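Local coordinates for protein glutaminyl-tRNA synthetase (PDB 3TL4) that attaches glutamine to tRNA(Gln) at the expense of ATP, this piece being its appended N-terminal tRNA-binding domain, at residues K20-E23 / I24-K28; S33-K36 / L37-T41; H56-A59 / S60-K63. All blocks are in the same frame, centred on the assembly; numbering follows the deposited sequence.

Interaction 1: residues K20-E23 / I24-K28; sequences KVKE and IVKNK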
ATOM      1  N   LYS A  20      17.634  -1.687 -12.866  1.00 56.26           N
ATOM      2  CA  LYS A  20      16.965  -0.960 -11.793  1.00 50.74           C
ATOM      3  C   LYS A  20      17.964  -0.099 -11.031  1.00 42.40           C
ATOM      4  O   LYS A  20      17.737   1.089 -10.831  1.00 42.74           O
ATOM      5  CB  LYS A  20      16.253  -1.939 -10.852  1.00 53.67           C
ATOM      6  CG  LYS A  20      15.350  -1.297  -9.814  1.00 56.03           C
ATOM      7  CD  LYS A  20      14.290  -0.398 -10.437  1.00 61.45           C
ATOM      8  CE  LYS A  20      13.368   0.163  -9.357  1.00 67.62           C
ATOM      9  NZ  LYS A  20      12.425   1.208  -9.856  1.00 72.53           N
ATOM     10  N   VAL A  21      19.074  -0.703 -10.623  1.00 41.38           N
ATOM     11  CA  VAL A  21      20.172   0.015  -9.981  1.00 39.14           C
ATOM     12  C   VAL A  21      20.636   1.237 -10.783  1.00 40.40           C
ATOM     13  O   VAL A  21      20.925   2.289 -10.219  1.00 38.10           O
ATOM     14  CB  VAL A  21      21.398  -0.899  -9.815  1.00 37.14           C
ATOM     15  CG1 VAL A  21      22.611  -0.086  -9.386  1.00 30.98           C
ATOM     16  CG2 VAL A  21      21.101  -2.017  -8.832  1.00 41.17           C
ATOM     17  N   LYS A  22      20.730   1.079 -12.100  1.00 46.04           N
ATOM     18  CA  LYS A  22      21.194   2.148 -12.984  1.00 45.81           C
ATOM     19  C   LYS A  22      20.240   3.348 -12.930  1.00 46.49           C
ATOM     20  O   LYS A  22      20.660   4.503 -12.916  1.00 41.58           O
ATOM     21  CB  LYS A  22      21.317   1.614 -14.411  1.00 44.92           C
ATOM     22  CG  LYS A  22      21.930   2.579 -15.405  1.00 40.32           C
ATOM     23  CD  LYS A  22      21.831   2.034 -16.813  1.00 39.01           C
ATOM     24  CE  LYS A  22      22.169   3.107 -17.836  1.00 42.98           C
ATOM     25  NZ  LYS A  22      23.539   3.650 -17.630  1.00 46.53           N
ATOM     26  N   GLU A  23      18.949   3.049 -12.884  1.00 49.83           N
ATOM     27  CA  GLU A  23      17.907   4.055 -12.757  1.00 53.20           C
ATOM     28  C   GLU A  23      17.939   4.740 -11.372  1.00 52.39           C
ATOM     29  O   GLU A  23      17.887   5.972 -11.272  1.00 49.38           O
ATOM     30  CB  GLU A  23      16.558   3.381 -13.014  1.00 59.15           C
ATOM     31  CG  GLU A  23      15.346   4.273 -12.918  1.00 70.61           C
ATOM     32  CD  GLU A  23      14.062   3.470 -12.803  1.00 78.77           C
ATOM     33  OE1 GLU A  23      13.846   2.564 -13.638  1.00 80.59           O
ATOM     34  OE2 GLU A  23      13.279   3.730 -11.861  1.00 82.10           O
ATOM     35  N   ILE A  24      18.041   3.942 -10.310  1.00 45.65           N
ATOM     36  CA  ILE A  24      18.109   4.473  -8.949  1.00 39.38           C
ATOM     37  C   ILE A  24      19.233   5.505  -8.724  1.00 36.18           C
ATOM     38  O   ILE A  24      19.001   6.555  -8.116  1.00 30.71           O
ATOM     39  CB  ILE A  24      18.244   3.349  -7.903  1.00 38.40           C
ATOM     40  CG1 ILE A  24      16.945   2.539  -7.812  1.00 35.91           C
ATOM     41  CG2 ILE A  24      18.600   3.941  -6.531  1.00 39.18           C
ATOM     42  CD1 ILE A  24      17.067   1.258  -6.987  1.00 29.74           C
ATOM     43  N   VAL A  25      20.441   5.203  -9.201  1.00 34.55           N
ATOM     44  CA  VAL A  25      21.595   6.079  -8.979  1.00 40.35           C
ATOM     45  C   VAL A  25      21.517   7.361  -9.815  1.00 47.53           C
ATOM     46  O   VAL A  25      22.298   8.292  -9.612  1.00 47.90           O
ATOM     47  CB  VAL A  25      22.948   5.365  -9.252  1.00 47.32           C
ATOM     48  CG1 VAL A  25      23.244   4.334  -8.178  1.00 42.08           C
ATOM     49  CG2 VAL A  25      22.952   4.718 -10.631  1.00 51.60           C
ATOM     50  N   LYS A  26      20.581   7.395 -10.761  1.00 49.21           N
ATOM     51  CA  LYS A  26      20.276   8.620 -11.485  1.00 53.76           C
ATOM     52  C   LYS A  26      19.858   9.693 -10.475  1.00 54.97           C
ATOM     53  O   LYS A  26      20.162  10.875 -10.643  1.00 51.97           O
ATOM     54  CB  LYS A  26      19.141   8.377 -12.489  1.00 54.88           C
ATOM     55  CG  LYS A  26      19.554   8.352 -13.968  1.00 56.18           C
ATOM     56  CD  LYS A  26      20.611   7.303 -14.252  1.00 58.33           C
ATOM     57  CE  LYS A  26      20.854   7.169 -15.743  1.00 63.52           C
ATOM     58  NZ  LYS A  26      21.988   6.247 -16.030  1.00 67.32           N
ATOM     59  N   ASN A  27      19.165   9.258  -9.422  1.00 52.81           N
ATOM     60  CA  ASN A  27      18.644  10.148  -8.383  1.00 46.32           C
ATOM     61  C   ASN A  27      19.455  10.053  -7.092  1.00 44.69           C
ATOM     62  O   ASN A  27      19.222   9.171  -6.254  1.00 41.07           O
ATOM     63  CB  ASN A  27      17.195   9.788  -8.093  1.00 47.10           C
ATOM     64  CG  ASN A  27      16.554  10.715  -7.085  1.00 46.47           C
ATOM     65  OD1 ASN A  27      17.209  11.219  -6.167  1.00 46.23           O
ATOM     66  ND2 ASN A  27      15.260  10.951  -7.254  1.00 43.83           N
ATOM     67  N   LYS A  28      20.402  10.966  -6.923  1.00 41.22           N
ATOM     68  CA  LYS A  28      21.373  10.826  -5.852  1.00 45.95           C
ATOM     69  C   LYS A  28      20.826  11.027  -4.437  1.00 44.27           C
ATOM     70  O   LYS A  28      21.361  10.463  -3.492  1.00 48.93           O
ATOM     71  CB  LYS A  28      22.589  11.715  -6.111  1.00 54.70           C
ATOM     72  CG  LYS A  28      23.414  11.246  -7.299  1.00 62.12           C
ATOM     73  CD  LYS A  28      24.624  12.138  -7.543  1.00 68.10           C
ATOM     74  CE  LYS A  28      25.339  11.759  -8.837  1.00 69.71           C
ATOM     75  NZ  LYS A  28      25.859  10.359  -8.820  1.00 67.10           N
TER
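Lys22, on helix 18-24, and Lys26, four residues on, cross at a slant, and their ends meet with NZ of Lys22 3.4 Å from NZ of Lys26. Both are ammonium groups and no hydrogen bond can join them; like charges this close would probably repel unless solvent or ions screen them. A bend at chi2 (57°) helps bring the Lys26 chain back, with CD 3.1 Å from the backbone O of Lys22. Val25 packs against the preceding carbonyls, its CG2 3.2 Å from O of both Val21 and Lys22. On the inner side Lys20 and Ile24 cross at a slant and touch loosely, CG of Lys20 4.2 Å from CD1 of Ile24. Lys20 NZ turns instead to OE2 of Glu23, 3.3 Å away, in a salt bridge whose hydrogen bond is weak. The amide N of Ile24 bonds O of Lys20 at 2.9 Å, and Val25 N likewise reaches O of Val21. Lys26 N reaches only three residues back, to O of Glu23, in a bent bond with the donor above the carbonyl plane, and Asn27 N-caps the next helix through OD1 to Val30 N. Ile24 packs on Phe11 of helix 4-13, Leu34 of helix 28-39 and His56 of helix 49-62.

Interaction 2: residues S33-K36 / L37-T41; sequences SLYK and LIKET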
ATOM      1  N   SER A  33      19.484   7.967   0.685  1.00 29.59           N
ATOM      2  CA  SER A  33      18.551   7.454   1.687  1.00 21.98           C
ATOM      3  C   SER A  33      18.462   5.938   1.584  1.00 23.65           C
ATOM      4  O   SER A  33      18.469   5.241   2.599  1.00 31.59           O
ATOM      5  CB  SER A  33      17.156   8.070   1.547  1.00 19.95           C
ATOM      6  OG  SER A  33      17.210   9.480   1.463  1.00 30.17           O
ATOM      7  N   LEU A  34      18.380   5.427   0.357  1.00 22.73           N
ATOM      8  CA  LEU A  34      18.273   3.988   0.168  1.00 25.90           C
ATOM      9  C   LEU A  34      19.459   3.288   0.817  1.00 22.72           C
ATOM     10  O   LEU A  34      19.282   2.350   1.584  1.00 23.41           O
ATOM     11  CB  LEU A  34      18.155   3.626  -1.311  1.00 30.21           C
ATOM     12  CG  LEU A  34      17.900   2.146  -1.602  1.00 28.77           C
ATOM     13  CD1 LEU A  34      16.733   1.644  -0.783  1.00 13.02           C
ATOM     14  CD2 LEU A  34      17.625   1.955  -3.076  1.00 29.21           C
ATOM     15  N   TYR A  35      20.663   3.772   0.525  1.00 27.93           N
ATOM     16  CA  TYR A  35      21.892   3.259   1.134  1.00 27.40           C
ATOM     17  C   TYR A  35      21.809   3.243   2.664  1.00 27.93           C
ATOM     18  O   TYR A  35      22.038   2.204   3.299  1.00 27.00           O
ATOM     19  CB  TYR A  35      23.095   4.100   0.680  1.00 32.68           C
ATOM     20  CG  TYR A  35      24.447   3.537   1.075  1.00 41.33           C
ATOM     21  CD1 TYR A  35      25.054   3.896   2.272  1.00 41.75           C
ATOM     22  CD2 TYR A  35      25.120   2.653   0.239  1.00 48.43           C
ATOM     23  CE1 TYR A  35      26.289   3.377   2.632  1.00 47.51           C
ATOM     24  CE2 TYR A  35      26.350   2.131   0.588  1.00 51.93           C
ATOM     25  CZ  TYR A  35      26.932   2.493   1.785  1.00 52.34           C
ATOM     26  OH  TYR A  35      28.161   1.968   2.128  1.00 53.51           O
ATOM     27  N   LYS A  36      21.484   4.388   3.258  1.00 22.95           N
ATOM     28  CA  LYS A  36      21.449   4.468   4.719  1.00 32.44           C
ATOM     29  C   LYS A  36      20.353   3.583   5.311  1.00 35.69           C
ATOM     30  O   LYS A  36      20.551   2.970   6.356  1.00 42.30           O
ATOM     31  CB  LYS A  36      21.311   5.912   5.216  1.00 40.49           C
ATOM     32  CG  LYS A  36      19.910   6.288   5.717  1.00 52.70           C
ATOM     33  CD  LYS A  36      19.838   7.719   6.284  1.00 61.57           C
ATOM     34  CE  LYS A  36      18.382   8.199   6.495  1.00 64.42           C
ATOM     35  NZ  LYS A  36      17.769   7.746   7.781  1.00 61.32           N
ATOM     36  N   LEU A  37      19.201   3.519   4.648  1.00 31.23           N
ATOM     37  CA  LEU A  37      18.113   2.654   5.094  1.00 28.18           C
ATOM     38  C   LEU A  37      18.512   1.173   5.045  1.00 25.67           C
ATOM     39  O   LEU A  37      18.340   0.446   6.026  1.00 29.66           O
ATOM     40  CB  LEU A  37      16.835   2.903   4.280  1.00 25.11           C
ATOM     41  CG  LEU A  37      16.207   4.299   4.398  1.00 21.84           C
ATOM     42  CD1 LEU A  37      15.139   4.534   3.329  1.00 17.75           C
ATOM     43  CD2 LEU A  37      15.653   4.577   5.801  1.00 18.40           C
ATOM     44  N   ILE A  38      19.048   0.727   3.913  1.00 24.08           N
ATOM     45  CA  ILE A  38      19.572  -0.637   3.814  1.00 28.28           C
ATOM     46  C   ILE A  38      20.645  -0.971   4.881  1.00 32.31           C
ATOM     47  O   ILE A  38      20.721  -2.099   5.363  1.00 30.86           O
ATOM     48  CB  ILE A  38      20.139  -0.921   2.414  1.00 33.50           C
ATOM     49  CG1 ILE A  38      19.010  -0.977   1.385  1.00 34.70           C
ATOM     50  CG2 ILE A  38      20.917  -2.228   2.408  1.00 33.44           C
ATOM     51  CD1 ILE A  38      19.478  -1.223  -0.024  1.00 31.62           C
ATOM     52  N   LYS A  39      21.473   0.002   5.242  1.00 29.66           N
ATOM     53  CA  LYS A  39      22.568  -0.246   6.184  1.00 34.91           C
ATOM     54  C   LYS A  39      22.119  -0.373   7.644  1.00 41.25           C
ATOM     55  O   LYS A  39      22.880  -0.845   8.480  1.00 49.26           O
ATOM     56  CB  LYS A  39      23.649   0.835   6.065  1.00 35.88           C
ATOM     57  CG  LYS A  39      24.510   0.739   4.818  1.00 37.95           C
ATOM     58  CD  LYS A  39      25.442  -0.462   4.871  1.00 43.56           C
ATOM     59  CE  LYS A  39      26.564  -0.315   3.838  1.00 52.53           C
ATOM     60  NZ  LYS A  39      27.541  -1.442   3.840  1.00 56.88           N
ATOM     61  N   GLU A  40      20.893   0.049   7.955  1.00 41.30           N
ATOM     62  CA  GLU A  40      20.368  -0.106   9.309  1.00 47.12           C
ATOM     63  C   GLU A  40      19.437  -1.324   9.433  1.00 44.92           C
ATOM     64  O   GLU A  40      18.489  -1.332  10.220  1.00 50.02           O
ATOM     65  CB  GLU A  40      19.722   1.196   9.831  1.00 56.22           C
ATOM     66  CG  GLU A  40      18.618   1.817   8.973  1.00 64.17           C
ATOM     67  CD  GLU A  40      18.170   3.188   9.500  1.00 72.66           C
ATOM     68  OE1 GLU A  40      18.652   3.598  10.580  1.00 77.63           O
ATOM     69  OE2 GLU A  40      17.341   3.860   8.839  1.00 70.23           O
ATOM     70  N   THR A  41      19.724  -2.343   8.628  1.00 43.61           N
ATOM     71  CA  THR A  41      19.076  -3.641   8.724  1.00 37.73           C
ATOM     72  C   THR A  41      20.184  -4.639   9.021  1.00 42.44           C
ATOM     73  O   THR A  41      21.345  -4.397   8.683  1.00 44.59           O
ATOM     74  CB  THR A  41      18.425  -4.080   7.388  1.00 35.54           C
ATOM     75  OG1 THR A  41      19.425  -4.146   6.370  1.00 33.20           O
ATOM     76  CG2 THR A  41      17.327  -3.125   6.949  1.00 32.71           C
TER
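Leu37 lays its CG 3.0 Å from the carbonyl O of Ser33, the same oxygen that takes the Leu37 N-H at 2.8 Å in a nearly straight bond (164°). With CG anti to the carbonyl carbon (chi1 -63°), the side chain runs back along the preceding turn. This is the i to i+4 pattern of the last turns of helix 28-39, one of the helices of an all-helical tRNA-binding domain; here Leu37 faces inward, on Leu58 of helix 49-62 and Val74 of helix 70-78. CG of Lys36 lies 3.1 Å from the adjoining amide N of Leu37. Lys36 and Glu40 run side by side in the same direction, yet NZ of Lys36 is 4.1 Å from OE2 of Glu40, beyond a salt bridge, and that carboxylate oxygen bonds Ser70 OG. The aliphatic part of Glu40 rests by the backbone, CG 3.5 Å from O of Lys36. Lys39 passes over a face of the Tyr35 ring: its CG makes a CH-pi contact 4.2 Å from the ring centroid, 26° off the normal. Farther along, CE of Lys39 comes 3.3 Å from OH of Tyr35. OG1 of Thr41 donates a 2.6 Å bond to O of Ile38.

Interaction 3: residues H56-A59 / S60-K63; sequences HNLA and SFVK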
ATOM      1  N   HIS A  56      12.634   0.911  -1.238  1.00 30.01           N
ATOM      2  CA  HIS A  56      12.773   1.948  -2.254  1.00 28.48           C
ATOM      3  C   HIS A  56      11.650   2.990  -2.179  1.00 29.62           C
ATOM      4  O   HIS A  56      11.902   4.189  -2.282  1.00 31.85           O
ATOM      5  CB  HIS A  56      12.877   1.375  -3.658  1.00 36.25           C
ATOM      6  CG  HIS A  56      13.255   2.396  -4.682  1.00 43.77           C
ATOM      7  ND1 HIS A  56      12.561   2.571  -5.858  1.00 46.57           N
ATOM      8  CD2 HIS A  56      14.240   3.329  -4.686  1.00 45.28           C
ATOM      9  CE1 HIS A  56      13.109   3.555  -6.548  1.00 47.97           C
ATOM     10  NE2 HIS A  56      14.131   4.029  -5.858  1.00 47.33           N
ATOM     11  N   ASN A  57      10.413   2.537  -2.001  1.00 27.40           N
ATOM     12  CA  ASN A  57       9.320   3.457  -1.694  1.00 30.98           C
ATOM     13  C   ASN A  57       9.704   4.394  -0.563  1.00 29.02           C
ATOM     14  O   ASN A  57       9.548   5.607  -0.669  1.00 26.33           O
ATOM     15  CB  ASN A  57       8.069   2.711  -1.237  1.00 33.80           C
ATOM     16  CG  ASN A  57       7.340   2.017  -2.369  1.00 41.67           C
ATOM     17  OD1 ASN A  57       6.599   1.058  -2.133  1.00 43.73           O
ATOM     18  ND2 ASN A  57       7.529   2.500  -3.602  1.00 38.77           N
ATOM     19  N   LEU A  58      10.178   3.814   0.537  1.00 26.40           N
ATOM     20  CA  LEU A  58      10.535   4.607   1.706  1.00 21.75           C
ATOM     21  C   LEU A  58      11.612   5.616   1.372  1.00 25.36           C
ATOM     22  O   LEU A  58      11.537   6.771   1.800  1.00 31.77           O
ATOM     23  CB  LEU A  58      11.004   3.727   2.860  1.00 24.85           C
ATOM     24  CG  LEU A  58      11.432   4.516   4.100  1.00 25.84           C
ATOM     25  CD1 LEU A  58      10.312   5.473   4.552  1.00 25.25           C
ATOM     26  CD2 LEU A  58      11.800   3.571   5.219  1.00 26.89           C
ATOM     27  N   ALA A  59      12.614   5.173   0.611  1.00 25.97           N
ATOM     28  CA  ALA A  59      13.712   6.041   0.223  1.00 23.17           C
ATOM     29  C   ALA A  59      13.176   7.176  -0.628  1.00 25.05           C
ATOM     30  O   ALA A  59      13.665   8.306  -0.550  1.00 23.13           O
ATOM     31  CB  ALA A  59      14.764   5.267  -0.537  1.00 25.85           C
ATOM     32  N   SER A  60      12.163   6.878  -1.442  1.00 20.82           N
ATOM     33  CA  SER A  60      11.626   7.888  -2.347  1.00 25.57           C
ATOM     34  C   SER A  60      10.813   8.939  -1.568  1.00 32.11           C
ATOM     35  O   SER A  60      10.660  10.077  -2.026  1.00 35.09           O
ATOM     36  CB  SER A  60      10.820   7.241  -3.483  1.00 25.77           C
ATOM     37  OG  SER A  60       9.493   6.959  -3.084  1.00 33.51           O
ATOM     38  N   PHE A  61      10.325   8.557  -0.384  1.00 25.64           N
ATOM     39  CA  PHE A  61       9.622   9.475   0.515  1.00 21.23           C
ATOM     40  C   PHE A  61      10.612  10.346   1.297  1.00 23.77           C
ATOM     41  O   PHE A  61      10.400  11.541   1.469  1.00 26.49           O
ATOM     42  CB  PHE A  61       8.798   8.689   1.523  1.00 24.40           C
ATOM     43  CG  PHE A  61       7.707   7.875   0.920  1.00 27.05           C
ATOM     44  CD1 PHE A  61       6.983   8.349  -0.158  1.00 31.52           C
ATOM     45  CD2 PHE A  61       7.403   6.634   1.437  1.00 28.41           C
ATOM     46  CE1 PHE A  61       5.980   7.594  -0.702  1.00 36.39           C
ATOM     47  CE2 PHE A  61       6.394   5.873   0.905  1.00 34.60           C
ATOM     48  CZ  PHE A  61       5.680   6.349  -0.169  1.00 36.57           C
ATOM     49  N   VAL A  62      11.680   9.724   1.784  1.00 21.05           N
ATOM     50  CA  VAL A  62      12.704  10.409   2.565  1.00 27.25           C
ATOM     51  C   VAL A  62      13.524  11.365   1.698  1.00 30.14           C
ATOM     52  O   VAL A  62      13.865  12.460   2.138  1.00 30.70           O
ATOM     53  CB  VAL A  62      13.644   9.392   3.241  1.00 33.32           C
ATOM     54  CG1 VAL A  62      14.804  10.096   3.915  1.00 31.99           C
ATOM     55  CG2 VAL A  62      12.874   8.545   4.238  1.00 28.57           C
ATOM     56  N   LYS A  63      13.826  10.922   0.475  1.00 27.20           N
ATOM     57  CA  LYS A  63      14.505  11.694  -0.586  1.00 33.39           C
ATOM     58  C   LYS A  63      15.635  12.621  -0.141  1.00 37.43           C
ATOM     59  O   LYS A  63      15.594  13.840  -0.356  1.00 37.98           O
ATOM     60  CB  LYS A  63      13.498  12.410  -1.518  1.00 35.43           C
ATOM     61  CG  LYS A  63      12.523  13.348  -0.810  1.00 42.22           C
ATOM     62  CD  LYS A  63      11.326  13.725  -1.695  1.00 43.07           C
ATOM     63  CE  LYS A  63      10.239  14.459  -0.887  1.00 44.36           C
ATOM     64  NZ  LYS A  63      10.231  15.945  -1.054  1.00 46.52           N
TER
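Across the final turns of helix 49-62 the amides of Ser60, Phe61, Val62 and Lys63 reach back four residues to the carbonyls of His56, Asn57, Leu58 and Ala59, and Lys63 then leaves helical geometry with a positive phi of 39°. The carbonyl of Asn57 is the busiest of the four. Its O accepts the Phe61 amide N at 3.1 Å and also the hydroxyl OG of Ser60 at 2.8 Å, with a weak third bond from Ser60 N. That hydroxyl comes within range because chi1 of Ser60 (83°) sets OG between its own backbone N and carbonyl carbon, turned back toward the preceding turn. The Phe61 ring lies over the same oxygen: O of Asn57 stands 3.2 Å above one face, displaced toward the rim. Its closest ring atom is CD2, also 3.2 Å away, while CE2 meets the CB of Asn57 at 4.2 Å.

On the inward side Leu58 slants across Val62, CD1 to CG2 4.0 Å, and the same CD1 loosely approaches CD2 of Phe61. Leu58 continues into Val88 and Phe92 of helix 85-98, and the ring of Phe92 also meets that of Phe61 with planes about 30° apart. OD1 of Asn57 bonds OG of Ser85, at the start of helix 85-98. Replacing Phe61 by an alanine removes the ring face packed over the Asn57 carbonyl and would probably open a gap against Val88 and Phe92. Two hydrogen bonds, a weak third and the ring face share one carbonyl, an arrangement that ties the polar Ser60 into the helix backbone and probably shields this oxygen on the ring side, while Leu58 and Val62, both buried, make the inward side apolar.

In the fold
The contacts sit toward the ends of three successive helices, 18-24, 28-39 and 49-62, and in the turns that follow them, packed together in the tRNA-binding domain. Interactions 2 and 3 are nearest, their centres about 11 Å apart, and meet broadly: CD1 of Leu37 lies 3.8 Å from CG of Leu58, and OG of Ser33 is 3.5 Å from CG1 of Val62. Interaction 1 joins both chiefly through Ile24, with CD1 4.0 Å from CD2 of Leu34 and CG1 3.7 Å from NE2 of His56. Its centre is about 15 Å from that of interaction 2 and about 13 Å from that of interaction 3. The catalytic core of the synthetase is absent from this fragment.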